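Local coordinates for uncharacterized protein (Bacteroides ovatus, PDB 3NQK), which is of unknown function but combines an N-terminal region of the E-set clan with a C-terminal beta-rich region of the BT_3044-like family, at residues Y164-K170 with A183-R189; N159-T165 with M300-R304; M214-Y218 with F277-T281. The contacts are given in a common frame with arbitrary orientation. Numbering follows the deposited sequence.

Interactions 1 and 2 lie within, and interaction 3 reaches, one large, curled antiparallel sheet in the C-terminal part of the chain. Interactions 1 and 2 share Tyr-164 and Thr-165: the short strand 162-165 pairs with strand 188-193 along one edge and with strand 292-307 along the other. Their centres lie about 12 Å apart, and they meet chiefly around Met-300, whose SE is 3.7 Å from Arg-189 CB and 4.0 Å from Met-169 SE. Interaction 3 stands apart, its centre about 18 Å and nearest atoms about 7 Å from interaction 1, about 23 and 11 Å from interaction 2. Along the chain, interactions 1 and 3 follow in series inside the loop closed by interaction 2.

Interaction 1 (Y164-K170 with A183-R189); sequences YTASSMK and ARTTDKR
Two antiparallel strands of the curled C-terminal sheet, 162-165 and 188-193, pair here and then part around the base of the beta hairpin formed by strands 169-175 and 178-184. The backbone is extended at Tyr-164, Thr-165, Lys-188 and Arg-189. Tyr-164 and Arg-189 form a hydrogen-bonded pair (CA-CA 5.3 Å), with Tyr-164 N to Arg-189 O at 2.9 Å and Arg-189 N to Tyr-164 O at 3.0 Å. Thr-165 and Lys-188 follow as a non-hydrogen-bonded pair (CA-CA 4.5 Å), and Ala-166 N donates to Asp-187 O at 2.9 Å. A CA-H...O contact joins Lys-188 CA to Tyr-164 O (3.2 Å).

A type I beta turn, Ala-166 to Met-169, then swings the first segment out of register; it is closed by Met-169 N to Ala-166 O (3.1 Å). Water fills the resulting gap, lying 2.8 Å from Ala-166 O and 2.7 Å from Met-169 O, and accepting from Thr-186 N at 2.9 Å.

Side-chain packing completes the contact. Arg-189, with chi1, chi2 and chi3 all m, folds its aliphatic part back so that its CG lies 3.9 Å from Ala-166 CB, while its guanidinium binds the carbonyls of Tyr-202 and Ile-206. The Tyr-164 side chain (chi1 m) lies on the same face of the sheet as Arg-189, its OH hydrogen-bonded to Tyr-160 O. Selenomethionine Met-169 (t, t, p) brings its CE to 4.1 Å from Arg-189 CG. At the hairpin base Thr-185 CG2 approaches Met-169 O to 3.4 Å, and Lys-170 CB rests 3.9 Å from Ala-183 CB.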
loop_
_atom_site.group_PDB
_atom_site.type_symbol
_atom_site.label_atom_id
_atom_site.label_comp_id
_atom_site.label_asym_id
_atom_site.label_seq_id
_atom_site.Cartn_x
_atom_site.Cartn_y
_atom_site.Cartn_z
ATOM N N TYR A 164 10.063 -15.672 -16.621
ATOM C CA TYR A 164 11.406 -15.319 -17.075
ATOM C C TYR A 164 11.455 -15.184 -18.601
ATOM O O TYR A 164 10.944 -16.058 -19.333
ATOM C CB TYR A 164 12.409 -16.395 -16.648
ATOM C CG TYR A 164 12.864 -16.320 -15.196
ATOM C CD1 TYR A 164 12.035 -16.714 -14.166
ATOM C CD2 TYR A 164 14.156 -15.935 -14.877
ATOM C CE1 TYR A 164 12.469 -16.680 -12.842
ATOM C CE2 TYR A 164 14.599 -15.914 -13.564
ATOM C CZ TYR A 164 13.755 -16.279 -12.556
ATOM O OH TYR A 164 14.206 -16.253 -11.245
ATOM N N THR A 165 12.063 -14.102 -19.085
ATOM C CA THR A 165 12.353 -13.980 -20.505
ATOM C C THR A 165 13.367 -15.050 -20.848
ATOM O O THR A 165 14.359 -15.192 -20.153
ATOM C CB THR A 165 12.928 -12.640 -20.832
ATOM O OG1 THR A 165 11.939 -11.623 -20.576
ATOM C CG2 THR A 165 13.365 -12.592 -22.307
ATOM N N ALA A 166 13.108 -15.826 -21.903
ATOM C CA ALA A 166 13.960 -17.006 -22.210
ATOM C C ALA A 166 14.533 -16.993 -23.596
ATOM O O ALA A 166 14.919 -18.046 -24.112
ATOM C CB ALA A 166 13.179 -18.290 -21.991
ATOM N N SER A 167 14.674 -15.801 -24.178
ATOM C CA SER A 167 15.155 -15.672 -25.557
ATOM C C SER A 167 16.618 -16.049 -25.719
ATOM O O SER A 167 17.060 -16.317 -26.831
ATOM C CB SER A 167 14.920 -14.246 -26.089
ATOM O OG SER A 167 15.445 -13.266 -25.216
ATOM N N SER A 168 17.376 -16.059 -24.617
ATOM C CA SER A 168 18.810 -16.412 -24.685
ATOM C C SER A 168 19.072 -17.846 -24.268
ATOM O O SER A 168 20.228 -18.244 -24.108
ATOM C CB SER A 168 19.647 -15.470 -23.817
ATOM O OG SER A 168 19.834 -14.230 -24.454
HETATM N N MSE A 169 18.005 -18.616 -24.049
HETATM C CA MSE A 169 18.153 -20.028 -23.671
HETATM C C MSE A 169 18.040 -20.878 -24.904
HETATM O O MSE A 169 16.993 -20.897 -25.567
HETATM C CB MSE A 169 17.084 -20.450 -22.658
HETATM C CG MSE A 169 17.247 -21.891 -22.193
HETATM SE SE MSE A 169 15.828 -22.497 -21.084
HETATM C CE MSE A 169 14.464 -22.605 -22.467
ATOM N N LYS A 170 19.111 -21.574 -25.228
ATOM C CA LYS A 170 19.140 -22.412 -26.412
ATOM C C LYS A 170 18.989 -23.878 -26.050
ATOM O O LYS A 170 19.569 -24.356 -25.056
ATOM C CB LYS A 170 20.433 -22.193 -27.181
ATOM C CG LYS A 170 20.549 -20.803 -27.852
ATOM C CD LYS A 170 21.734 -20.765 -28.791
ATOM C CE LYS A 170 21.721 -19.541 -29.674
ATOM N NZ LYS A 170 22.636 -19.731 -30.849
ATOM N N ALA A 183 19.664 -24.837 -32.871
ATOM C CA ALA A 183 19.046 -24.785 -31.560
ATOM C C ALA A 183 17.676 -24.185 -31.649
ATOM O O ALA A 183 17.407 -23.336 -32.510
ATOM C CB ALA A 183 19.902 -23.982 -30.606
ATOM N N ARG A 184 16.804 -24.634 -30.753
ATOM C CA ARG A 184 15.463 -24.118 -30.644
ATOM C C ARG A 184 15.381 -23.177 -29.444
ATOM O O ARG A 184 16.185 -23.280 -28.501
ATOM C CB ARG A 184 14.482 -25.263 -30.474
ATOM C CG ARG A 184 14.012 -25.900 -31.805
ATOM C CD ARG A 184 13.435 -27.326 -31.610
ATOM N NE ARG A 184 12.925 -27.549 -30.257
ATOM C CZ ARG A 184 12.553 -28.734 -29.782
ATOM N NH1 ARG A 184 12.559 -29.808 -30.573
ATOM N NH2 ARG A 184 12.153 -28.847 -28.519
ATOM N N THR A 185 14.427 -22.244 -29.488
ATOM C CA THR A 185 14.214 -21.304 -28.384
ATOM C C THR A 185 12.749 -20.963 -28.261
ATOM O O THR A 185 11.975 -21.132 -29.210
ATOM C CB THR A 185 14.984 -19.983 -28.598
ATOM O OG1 THR A 185 14.423 -19.270 -29.700
ATOM C CG2 THR A 185 16.412 -20.243 -28.875
ATOM N N THR A 186 12.361 -20.499 -27.084
ATOM C CA THR A 186 11.020 -19.951 -26.865
ATOM C C THR A 186 11.176 -18.601 -26.184
ATOM O O THR A 186 12.251 -18.256 -25.742
ATOM C CB THR A 186 10.152 -20.867 -26.004
ATOM O OG1 THR A 186 8.794 -20.424 -26.060
ATOM C CG2 THR A 186 10.629 -20.867 -24.565
ATOM N N ASP A 187 10.113 -17.841 -26.100
ATOM C CA ASP A 187 10.241 -16.481 -25.613
ATOM C C ASP A 187 10.192 -16.348 -24.072
ATOM O O ASP A 187 10.716 -15.403 -23.535
ATOM C CB ASP A 187 9.213 -15.544 -26.303
ATOM C CG ASP A 187 7.790 -16.022 -26.159
ATOM O OD1 ASP A 187 7.547 -16.966 -25.363
ATOM O OD2 ASP A 187 6.905 -15.461 -26.864
ATOM N N LYS A 188 9.624 -17.329 -23.375
ATOM C CA LYS A 188 9.506 -17.236 -21.908
ATOM C C LYS A 188 9.321 -18.602 -21.225
ATOM O O LYS A 188 8.822 -19.544 -21.831
ATOM C CB LYS A 188 8.322 -16.347 -21.543
ATOM C CG LYS A 188 6.959 -17.010 -21.826
ATOM C CD LYS A 188 5.793 -16.024 -21.687
ATOM C CE LYS A 188 4.454 -16.669 -22.098
ATOM N NZ LYS A 188 3.343 -15.672 -22.053
ATOM N N ARG A 189 9.680 -18.667 -19.940
ATOM C CA ARG A 189 9.471 -19.857 -19.123
ATOM C C ARG A 189 9.037 -19.422 -17.740
ATOM O O ARG A 189 9.519 -18.407 -17.220
ATOM C CB ARG A 189 10.757 -20.684 -19.008
ATOM C CG ARG A 189 11.287 -21.270 -20.325
ATOM C CD ARG A 189 10.313 -22.278 -20.933
ATOM N NE ARG A 189 10.277 -23.538 -20.186
ATOM C CZ ARG A 189 9.519 -24.577 -20.515
ATOM N NH1 ARG A 189 8.704 -24.509 -21.551
ATOM N NH2 ARG A 189 9.569 -25.683 -19.801
HETATM O O HOH W 1 14.377 -20.602 -25.033
#

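Interaction 2 (N159-T165 with M300-R304); sequences NYSGSYT and MTLLR
Strand 300-304 runs extended past strand 162-165, their axes 4.3 Å apart at closest approach and their directions 131° apart. At selenomethionine Met-300, the CA makes a CA-H...O contact with Thr-165 O (3.3 Å) and the CB packs 3.9 Å from Tyr-164 CD2. Thr-301 forms an antiparallel hydrogen-bonded pair with Thr-165 (CA-CA 5.3 Å): Thr-165 N to Thr-301 O is 2.8 Å, Thr-301 N to Thr-165 O 3.1 Å. Strand 292-307 is thereby held between 162-165 and 264-279 in the antiparallel sheet of the C-terminal region, with Met-300, Leu-302 and Arg-304 each backbone-bonded to 264-279. Leu-302 (t, p) sets its CB over the face of the Tyr-164 ring, a CH-pi contact 3.4 Å from the centroid; the ring's OH donates to Tyr-160 O at 2.6 Å. Leu-302 CD2 reaches Ser-161 O at 3.4 Å, and CD1 lies 4.0 Å from Gly-162 C, where phi/psi of 128/-152 and the nearby leucine suit a residue without CB. As the strands diverge, water spans Leu-303 N (2.7 Å) and Ser-163 O (2.6 Å). Arg-304 (t, p, p) curls so that its NH2 donates to Ser-161 O at 2.7 Å, and also to Asn-158 O.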
loop_
_atom_site.group_PDB
_atom_site.type_symbol
_atom_site.label_atom_id
_atom_site.label_comp_id
_atom_site.label_asym_id
_atom_site.label_seq_id
_atom_site.Cartn_x
_atom_site.Cartn_y
_atom_site.Cartn_z
ATOM N N ASN A 159 11.108 -13.495 -4.299
ATOM C CA ASN A 159 11.899 -12.552 -5.069
ATOM C C ASN A 159 12.433 -13.132 -6.399
ATOM O O ASN A 159 13.062 -12.416 -7.169
ATOM C CB ASN A 159 13.077 -12.051 -4.234
ATOM C CG ASN A 159 12.646 -11.165 -3.105
ATOM O OD1 ASN A 159 11.629 -10.500 -3.189
ATOM N ND2 ASN A 159 13.424 -11.141 -2.041
ATOM N N TYR A 160 12.177 -14.414 -6.661
ATOM C CA TYR A 160 12.801 -15.070 -7.781
ATOM C C TYR A 160 11.813 -15.766 -8.709
ATOM O O TYR A 160 12.221 -16.478 -9.606
ATOM C CB TYR A 160 13.812 -16.093 -7.262
ATOM C CG TYR A 160 14.774 -15.545 -6.215
ATOM C CD1 TYR A 160 15.809 -14.705 -6.573
ATOM C CD2 TYR A 160 14.636 -15.872 -4.868
ATOM C CE1 TYR A 160 16.697 -14.188 -5.612
ATOM C CE2 TYR A 160 15.517 -15.356 -3.899
ATOM C CZ TYR A 160 16.547 -14.526 -4.291
ATOM O OH TYR A 160 17.425 -14.029 -3.370
ATOM N N SER A 161 10.525 -15.508 -8.530
ATOM C CA SER A 161 9.476 -16.264 -9.247
ATOM C C SER A 161 8.743 -15.418 -10.240
ATOM O O SER A 161 8.704 -14.208 -10.121
ATOM C CB SER A 161 8.460 -16.849 -8.248
ATOM O OG SER A 161 7.735 -15.814 -7.564
ATOM N N GLY A 162 8.094 -16.076 -11.193
ATOM C CA GLY A 162 7.323 -15.386 -12.209
ATOM C C GLY A 162 7.715 -15.827 -13.588
ATOM O O GLY A 162 8.192 -16.946 -13.782
ATOM N N SER A 163 7.545 -14.935 -14.553
ATOM C CA SER A 163 7.769 -15.266 -15.957
ATOM C C SER A 163 9.127 -14.751 -16.418
ATOM O O SER A 163 9.332 -13.545 -16.552
ATOM C CB SER A 163 6.644 -14.678 -16.820
ATOM O OG SER A 163 6.717 -15.141 -18.155
ATOM N N TYR A 164 10.063 -15.672 -16.621
ATOM C CA TYR A 164 11.406 -15.319 -17.075
ATOM C C TYR A 164 11.455 -15.184 -18.601
ATOM O O TYR A 164 10.944 -16.058 -19.333
ATOM C CB TYR A 164 12.409 -16.395 -16.648
ATOM C CG TYR A 164 12.864 -16.320 -15.196
ATOM C CD1 TYR A 164 12.035 -16.714 -14.166
ATOM C CD2 TYR A 164 14.156 -15.935 -14.877
ATOM C CE1 TYR A 164 12.469 -16.680 -12.842
ATOM C CE2 TYR A 164 14.599 -15.914 -13.564
ATOM C CZ TYR A 164 13.755 -16.279 -12.556
ATOM O OH TYR A 164 14.206 -16.253 -11.245
ATOM N N THR A 165 12.063 -14.102 -19.085
ATOM C CA THR A 165 12.353 -13.980 -20.505
ATOM C C THR A 165 13.367 -15.050 -20.848
ATOM O O THR A 165 14.359 -15.192 -20.153
ATOM C CB THR A 165 12.928 -12.640 -20.832
ATOM O OG1 THR A 165 11.939 -11.623 -20.576
ATOM C CG2 THR A 165 13.365 -12.592 -22.307
HETATM N N MSE A 300 18.280 -16.893 -18.563
HETATM C CA MSE A 300 16.934 -16.382 -18.522
HETATM C C MSE A 300 16.965 -15.244 -17.560
HETATM O O MSE A 300 17.806 -15.215 -16.664
HETATM C CB MSE A 300 15.962 -17.455 -18.024
HETATM C CG MSE A 300 15.784 -18.627 -18.984
HETATM SE SE MSE A 300 14.325 -19.781 -18.505
HETATM C CE MSE A 300 15.061 -20.646 -17.006
ATOM N N THR A 301 16.057 -14.307 -17.710
ATOM C CA THR A 301 16.045 -13.136 -16.845
ATOM C C THR A 301 14.634 -12.806 -16.436
ATOM O O THR A 301 13.755 -12.766 -17.253
ATOM C CB THR A 301 16.655 -11.918 -17.564
ATOM O OG1 THR A 301 17.975 -12.237 -17.998
ATOM C CG2 THR A 301 16.691 -10.673 -16.643
ATOM N N LEU A 302 14.435 -12.592 -15.144
ATOM C CA LEU A 302 13.140 -12.230 -14.609
ATOM C C LEU A 302 13.151 -10.756 -14.294
ATOM O O LEU A 302 14.109 -10.258 -13.700
ATOM C CB LEU A 302 12.870 -13.029 -13.340
ATOM C CG LEU A 302 11.724 -12.541 -12.477
ATOM C CD1 LEU A 302 10.370 -12.801 -13.185
ATOM C CD2 LEU A 302 11.771 -13.217 -11.097
ATOM N N LEU A 303 12.122 -10.050 -14.729
ATOM C CA LEU A 303 11.973 -8.603 -14.452
ATOM C C LEU A 303 10.901 -8.388 -13.441
ATOM O O LEU A 303 9.870 -9.021 -13.484
ATOM C CB LEU A 303 11.605 -7.849 -15.717
ATOM C CG LEU A 303 11.076 -6.403 -15.566
ATOM C CD1 LEU A 303 12.096 -5.498 -14.940
ATOM C CD2 LEU A 303 10.651 -5.854 -16.922
ATOM N N ARG A 304 11.127 -7.458 -12.549
ATOM C CA ARG A 304 10.166 -7.155 -11.524
ATOM C C ARG A 304 10.053 -5.626 -11.426
ATOM O O ARG A 304 11.023 -4.953 -11.143
ATOM C CB ARG A 304 10.631 -7.788 -10.206
ATOM C CG ARG A 304 9.670 -7.711 -9.041
ATOM C CD ARG A 304 8.400 -8.486 -9.256
ATOM N NE ARG A 304 8.570 -9.941 -9.373
ATOM C CZ ARG A 304 8.761 -10.757 -8.351
ATOM N NH1 ARG A 304 8.981 -10.268 -7.134
ATOM N NH2 ARG A 304 8.805 -12.062 -8.551
HETATM O O HOH W 2 10.045 -11.024 -16.205
#

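Interaction 3 (M214-Y218 with F277-T281); sequences MRKKY and FQDFT
An Asx turn ends strand 264-279: Asp-279 OD1 accepts from Thr-281 N at 2.9 Å, and the side chain of Tyr-218, from the turn that follows helical residues 214-215, reaches into the bend. The first segment is helical at its start, with 3-10 character at Lys-216 and Lys-217; Lys-217 N to Met-214 O and Tyr-218 N to Arg-215 O are both 3.0 Å. In the second, Phe-277 to Asp-279 are extended, whereas Phe-280 and Thr-281 have psi near 20°. Nearest CA atoms, Met-214 and Thr-281, stand 6.8 Å apart, a gap bridged by side chains.

Tyr-218 (chi1 m, chi2 -80°) sets its ring against Phe-277 and Phe-280. Its CD1 lies 4.0 Å from Phe-277 CE2 (chi1 p) and its CE1 3.3 Å from Gln-278 O. The Phe-280 ring (chi1 p) is oblique to that of Tyr-218, with planes at 43° and centroids 5.4 Å apart, and the tyrosine hydroxyl sits over its face. Lys-217 (m, t, t, m) brings its CD to the Phe-280 ring edge, 3.9 Å from CZ. In the conformer given, selenomethionine Met-214 (m, t, t) packs CG against Thr-281 CG2 at 3.8 Å.

The contact thus joins this turn to the end of strand 264-279 through one hydroxyl: Tyr-218 OH accepts from Phe-280 N at 2.9 Å and hydrogen-bonds Thr-281 OG1 (chi1 p) at 2.8 Å.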
loop_
_atom_site.group_PDB
_atom_site.type_symbol
_atom_site.label_atom_id
_atom_site.label_comp_id
_atom_site.label_asym_id
_atom_site.label_seq_id
_atom_site.Cartn_x
_atom_site.Cartn_y
_atom_site.Cartn_z
HETATM N N MSE A 214 2.827 -36.493 -16.275
HETATM C CA MSE A 214 4.103 -36.497 -16.962
HETATM C C MSE A 214 4.876 -35.214 -16.751
HETATM O O MSE A 214 6.097 -35.238 -16.559
HETATM C CB MSE A 214 3.886 -36.725 -18.436
HETATM C CG MSE A 214 3.652 -38.149 -18.753
HETATM SE SE MSE A 214 2.577 -38.383 -20.267
HETATM C CE MSE A 214 3.046 -40.258 -20.594
ATOM N N ARG A 215 4.184 -34.085 -16.730
ATOM C CA ARG A 215 4.915 -32.820 -16.627
ATOM C C ARG A 215 5.662 -32.694 -15.290
ATOM O O ARG A 215 6.752 -32.148 -15.246
ATOM C CB ARG A 215 4.022 -31.586 -16.943
ATOM C CG ARG A 215 3.545 -30.807 -15.788
ATOM C CD ARG A 215 3.006 -29.425 -16.234
ATOM N NE ARG A 215 1.688 -29.508 -16.886
ATOM C CZ ARG A 215 0.571 -28.917 -16.439
ATOM N NH1 ARG A 215 0.589 -28.154 -15.346
ATOM N NH2 ARG A 215 -0.557 -29.047 -17.121
ATOM N N LYS A 216 5.133 -33.292 -14.236
ATOM C CA LYS A 216 5.782 -33.193 -12.944
ATOM C C LYS A 216 7.166 -33.822 -12.986
ATOM O O LYS A 216 8.064 -33.412 -12.262
ATOM C CB LYS A 216 4.911 -33.817 -11.805
ATOM C CG LYS A 216 4.696 -35.346 -11.851
ATOM C CD LYS A 216 3.856 -35.832 -10.591
ATOM C CE LYS A 216 3.329 -37.289 -10.751
ATOM N N LYS A 217 7.357 -34.758 -13.891
ATOM C CA LYS A 217 8.618 -35.466 -13.975
ATOM C C LYS A 217 9.774 -34.597 -14.476
ATOM O O LYS A 217 10.911 -34.896 -14.214
ATOM C CB LYS A 217 8.452 -36.734 -14.827
ATOM C CG LYS A 217 7.676 -37.856 -14.061
ATOM C CD LYS A 217 7.456 -39.128 -14.879
ATOM C CE LYS A 217 6.893 -40.272 -13.990
ATOM N NZ LYS A 217 7.728 -40.480 -12.730
ATOM N N TYR A 218 9.459 -33.465 -15.091
ATOM C CA TYR A 218 10.485 -32.585 -15.658
ATOM C C TYR A 218 10.790 -31.346 -14.806
ATOM O O TYR A 218 11.501 -30.449 -15.258
ATOM C CB TYR A 218 10.075 -32.153 -17.068
ATOM C CG TYR A 218 9.927 -33.318 -18.038
ATOM C CD1 TYR A 218 11.033 -33.888 -18.640
ATOM C CD2 TYR A 218 8.692 -33.843 -18.327
ATOM C CE1 TYR A 218 10.902 -34.950 -19.511
ATOM C CE2 TYR A 218 8.549 -34.906 -19.212
ATOM C CZ TYR A 218 9.647 -35.462 -19.782
ATOM O OH TYR A 218 9.497 -36.540 -20.654
ATOM N N PHE A 277 19.120 -33.122 -20.416
ATOM C CA PHE A 277 17.995 -33.948 -19.971
ATOM C C PHE A 277 17.371 -34.652 -21.146
ATOM O O PHE A 277 17.717 -34.394 -22.288
ATOM C CB PHE A 277 16.957 -33.117 -19.252
ATOM C CG PHE A 277 15.983 -32.444 -20.155
ATOM C CD1 PHE A 277 16.325 -31.277 -20.816
ATOM C CD2 PHE A 277 14.692 -32.931 -20.286
ATOM C CE1 PHE A 277 15.403 -30.625 -21.639
ATOM C CE2 PHE A 277 13.767 -32.291 -21.119
ATOM C CZ PHE A 277 14.124 -31.141 -21.789
ATOM N N GLN A 278 16.462 -35.566 -20.859
ATOM C CA GLN A 278 15.789 -36.351 -21.899
ATOM C C GLN A 278 14.310 -36.191 -21.781
ATOM O O GLN A 278 13.776 -36.159 -20.666
ATOM C CB GLN A 278 16.117 -37.834 -21.742
ATOM C CG GLN A 278 17.566 -38.147 -21.841
ATOM C CD GLN A 278 17.844 -39.638 -21.882
ATOM O OE1 GLN A 278 17.010 -40.468 -21.456
ATOM N NE2 GLN A 278 19.008 -39.993 -22.389
ATOM N N ASP A 279 13.631 -36.146 -22.932
ATOM C CA ASP A 279 12.176 -36.116 -22.979
ATOM C C ASP A 279 11.750 -37.488 -23.368
ATOM O O ASP A 279 12.111 -37.975 -24.429
ATOM C CB ASP A 279 11.682 -35.073 -24.001
ATOM C CG ASP A 279 10.160 -35.115 -24.217
ATOM O OD1 ASP A 279 9.523 -36.104 -23.817
ATOM O OD2 ASP A 279 9.622 -34.178 -24.847
ATOM N N PHE A 280 11.009 -38.141 -22.488
ATOM C CA PHE A 280 10.646 -39.533 -22.689
ATOM C C PHE A 280 9.139 -39.731 -22.640
ATOM O O PHE A 280 8.659 -40.845 -22.444
ATOM C CB PHE A 280 11.315 -40.388 -21.627
ATOM C CG PHE A 280 10.915 -40.035 -20.235
ATOM C CD1 PHE A 280 11.515 -38.983 -19.578
ATOM C CD2 PHE A 280 9.928 -40.753 -19.581
ATOM C CE1 PHE A 280 11.149 -38.656 -18.293
ATOM C CE2 PHE A 280 9.554 -40.427 -18.291
ATOM C CZ PHE A 280 10.167 -39.379 -17.648
ATOM N N THR A 281 8.395 -38.654 -22.861
ATOM C CA THR A 281 6.949 -38.697 -22.766
ATOM C C THR A 281 6.276 -38.032 -23.957
ATOM O O THR A 281 5.096 -37.755 -23.922
ATOM C CB THR A 281 6.484 -37.989 -21.482
ATOM O OG1 THR A 281 6.876 -36.604 -21.518
ATOM C CG2 THR A 281 7.096 -38.638 -20.293
#